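Pyruvate kinase (Pyrobaculum aerophilum, PDB 3QTG) catalyses the last step of glycolysis, the transfer of phosphate from phosphoenolpyruvate to ADP to give pyruvate and ATP. Local coordinates at residues A[44-49]-A[76-81]. Sequence-based numbering, arbitrary orientation.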
loop_
_atom_site.group_PDB
_atom_site.type_symbol
_atom_site.label_atom_id
_atom_site.label_comp_id
_atom_site.label_asym_id
_atom_site.label_seq_id
_atom_site.Cartn_x
_atom_site.Cartn_y
_atom_site.Cartn_z
ATOM N N GLY A 44 -33.228 16.806 11.820
ATOM C CA GLY A 44 -34.158 17.058 10.733
ATOM C C GLY A 44 -35.474 16.356 10.954
ATOM O O GLY A 44 -35.573 15.453 11.778
ATOM N N VAL A 45 -36.491 16.774 10.215
ATOM C CA VAL A 45 -37.829 16.213 10.368
ATOM C C VAL A 45 -38.342 15.844 9.000
ATOM O O VAL A 45 -38.013 16.509 8.012
ATOM C CB VAL A 45 -38.866 17.179 11.092
ATOM C CG1 VAL A 45 -38.378 17.592 12.485
ATOM C CG2 VAL A 45 -39.185 18.394 10.241
ATOM N N ARG A 46 -39.132 14.777 8.952
ATOM C CA ARG A 46 -39.772 14.331 7.733
ATOM C C ARG A 46 -41.301 14.534 7.851
ATOM O O ARG A 46 -41.884 14.355 8.919
ATOM C CB ARG A 46 -39.426 12.854 7.440
ATOM C CG ARG A 46 -39.760 12.419 5.991
ATOM C CD ARG A 46 -39.533 10.924 5.668
ATOM N NE ARG A 46 -40.434 10.092 6.424
ATOM C CZ ARG A 46 -41.413 9.322 5.952
ATOM N NH1 ARG A 46 -41.692 9.184 4.660
ATOM N NH2 ARG A 46 -42.121 8.651 6.823
ATOM N N ILE A 47 -41.931 14.926 6.752
ATOM C CA ILE A 47 -43.388 14.997 6.691
ATOM C C ILE A 47 -43.813 14.199 5.472
ATOM O O ILE A 47 -43.332 14.445 4.360
ATOM C CB ILE A 47 -43.918 16.475 6.674
ATOM C CG1 ILE A 47 -43.578 17.181 8.001
ATOM C CG2 ILE A 47 -45.429 16.516 6.432
ATOM C CD1 ILE A 47 -43.479 18.691 7.905
ATOM N N ASN A 48 -44.658 13.200 5.707
ATOM C CA ASN A 48 -45.107 12.287 4.673
ATOM C C ASN A 48 -46.377 12.845 4.039
ATOM O O ASN A 48 -47.408 12.965 4.704
ATOM C CB ASN A 48 -45.366 10.920 5.306
ATOM C CG ASN A 48 -45.646 9.825 4.288
ATOM O OD1 ASN A 48 -45.643 10.041 3.071
ATOM N ND2 ASN A 48 -45.887 8.631 4.794
ATOM N N LEU A 49 -46.296 13.203 2.755
ATOM C CA LEU A 49 -47.417 13.840 2.065
ATOM C C LEU A 49 -48.507 12.835 1.625
ATOM O O LEU A 49 -49.500 13.223 0.997
ATOM C CB LEU A 49 -46.923 14.700 0.888
ATOM C CG LEU A 49 -45.957 15.864 1.181
ATOM C CD1 LEU A 49 -45.594 16.599 -0.092
ATOM C CD2 LEU A 49 -46.512 16.833 2.222
ATOM N N ALA A 76 -33.328 20.525 9.162
ATOM C CA ALA A 76 -33.801 20.210 7.821
ATOM C C ALA A 76 -35.264 19.796 7.876
ATOM O O ALA A 76 -35.664 19.003 8.743
ATOM C CB ALA A 76 -32.965 19.090 7.197
ATOM N N VAL A 77 -36.047 20.320 6.937
ATOM C CA VAL A 77 -37.401 19.831 6.688
ATOM C C VAL A 77 -37.424 19.045 5.393
ATOM O O VAL A 77 -37.071 19.562 4.324
ATOM C CB VAL A 77 -38.442 20.992 6.639
ATOM C CG1 VAL A 77 -39.814 20.488 6.171
ATOM C CG2 VAL A 77 -38.550 21.641 7.989
ATOM N N ILE A 78 -37.857 17.789 5.508
ATOM C CA ILE A 78 -38.009 16.868 4.402
ATOM C C ILE A 78 -39.515 16.593 4.162
ATOM O O ILE A 78 -40.268 16.266 5.087
ATOM C CB ILE A 78 -37.294 15.527 4.726
ATOM C CG1 ILE A 78 -35.828 15.770 5.115
ATOM C CG2 ILE A 78 -37.420 14.533 3.559
ATOM C CD1 ILE A 78 -35.249 14.741 6.091
ATOM N N VAL A 79 -39.959 16.719 2.922
ATOM C CA VAL A 79 -41.303 16.262 2.601
ATOM C C VAL A 79 -41.159 15.036 1.714
ATOM O O VAL A 79 -40.382 15.038 0.771
ATOM C CB VAL A 79 -42.222 17.374 1.973
ATOM C CG1 VAL A 79 -42.388 18.572 2.946
ATOM C CG2 VAL A 79 -41.693 17.842 0.608
ATOM N N ASP A 80 -41.912 13.995 2.040
ATOM C CA ASP A 80 -41.846 12.741 1.308
ATOM C C ASP A 80 -43.083 12.560 0.418
ATOM O O ASP A 80 -44.214 12.490 0.902
ATOM C CB ASP A 80 -41.672 11.578 2.291
ATOM C CG ASP A 80 -41.137 10.328 1.626
ATOM O OD1 ASP A 80 -41.343 10.186 0.395
ATOM O OD2 ASP A 80 -40.496 9.486 2.319
ATOM N N LEU A 81 -42.864 12.493 -0.889
ATOM C CA LEU A 81 -43.969 12.370 -1.827
ATOM C C LEU A 81 -44.528 10.944 -1.891
ATOM O O LEU A 81 -43.791 9.948 -1.752
ATOM C CB LEU A 81 -43.569 12.848 -3.227
ATOM C CG LEU A 81 -43.161 14.308 -3.402
ATOM C CD1 LEU A 81 -42.543 14.473 -4.765
ATOM C CD2 LEU A 81 -44.367 15.214 -3.246
HETATM O O HOH W 1 -44.157 8.706 0.858
#
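R46 lays its CG against CG2 of I78, 4.0 Å away, and then reaches on to D80. Its chain is extended to CD and bends at chi3 (65°), which sets NE where it hydrogen-bonds to T22 OG1. R46 NH1 meets D80 OD2 at 2.6 Å in a salt bridge. The oxygen lies near the guanidinium plane, but the nitrogen comes from above the carboxylate, and the two planes stand 79° apart. The other carboxylate oxygen, OD1, forms a salt bridge with K230 NZ, the probable transition-state stabilizer. Losing the guanidinium to a leucine here would probably leave OD2 of D80 without its charged mate. Strands 44-48 and 76-80 are neighbouring parallel strands of the TIM barrel, joined by helix 54-71 in a beta-alpha-beta crossover. Five backbone hydrogen bonds join segments 44-49 and 76-81, from V45 N to A76 O (2.8 Å) through to L49 N to D80 O (2.9 Å). R46, I78 and D80 share one face, where R46 probably binds substrate and N48 and D80 probably bind potassium. V45, I47, V77 and V79 line the other; V45, I47 and V77 touch helix 54-71. There CG2 of V45 touches CG2 of V77 at 4.0 Å. Past the strand ends, L49 CD1 packs on L81 CD2 at 3.7 Å.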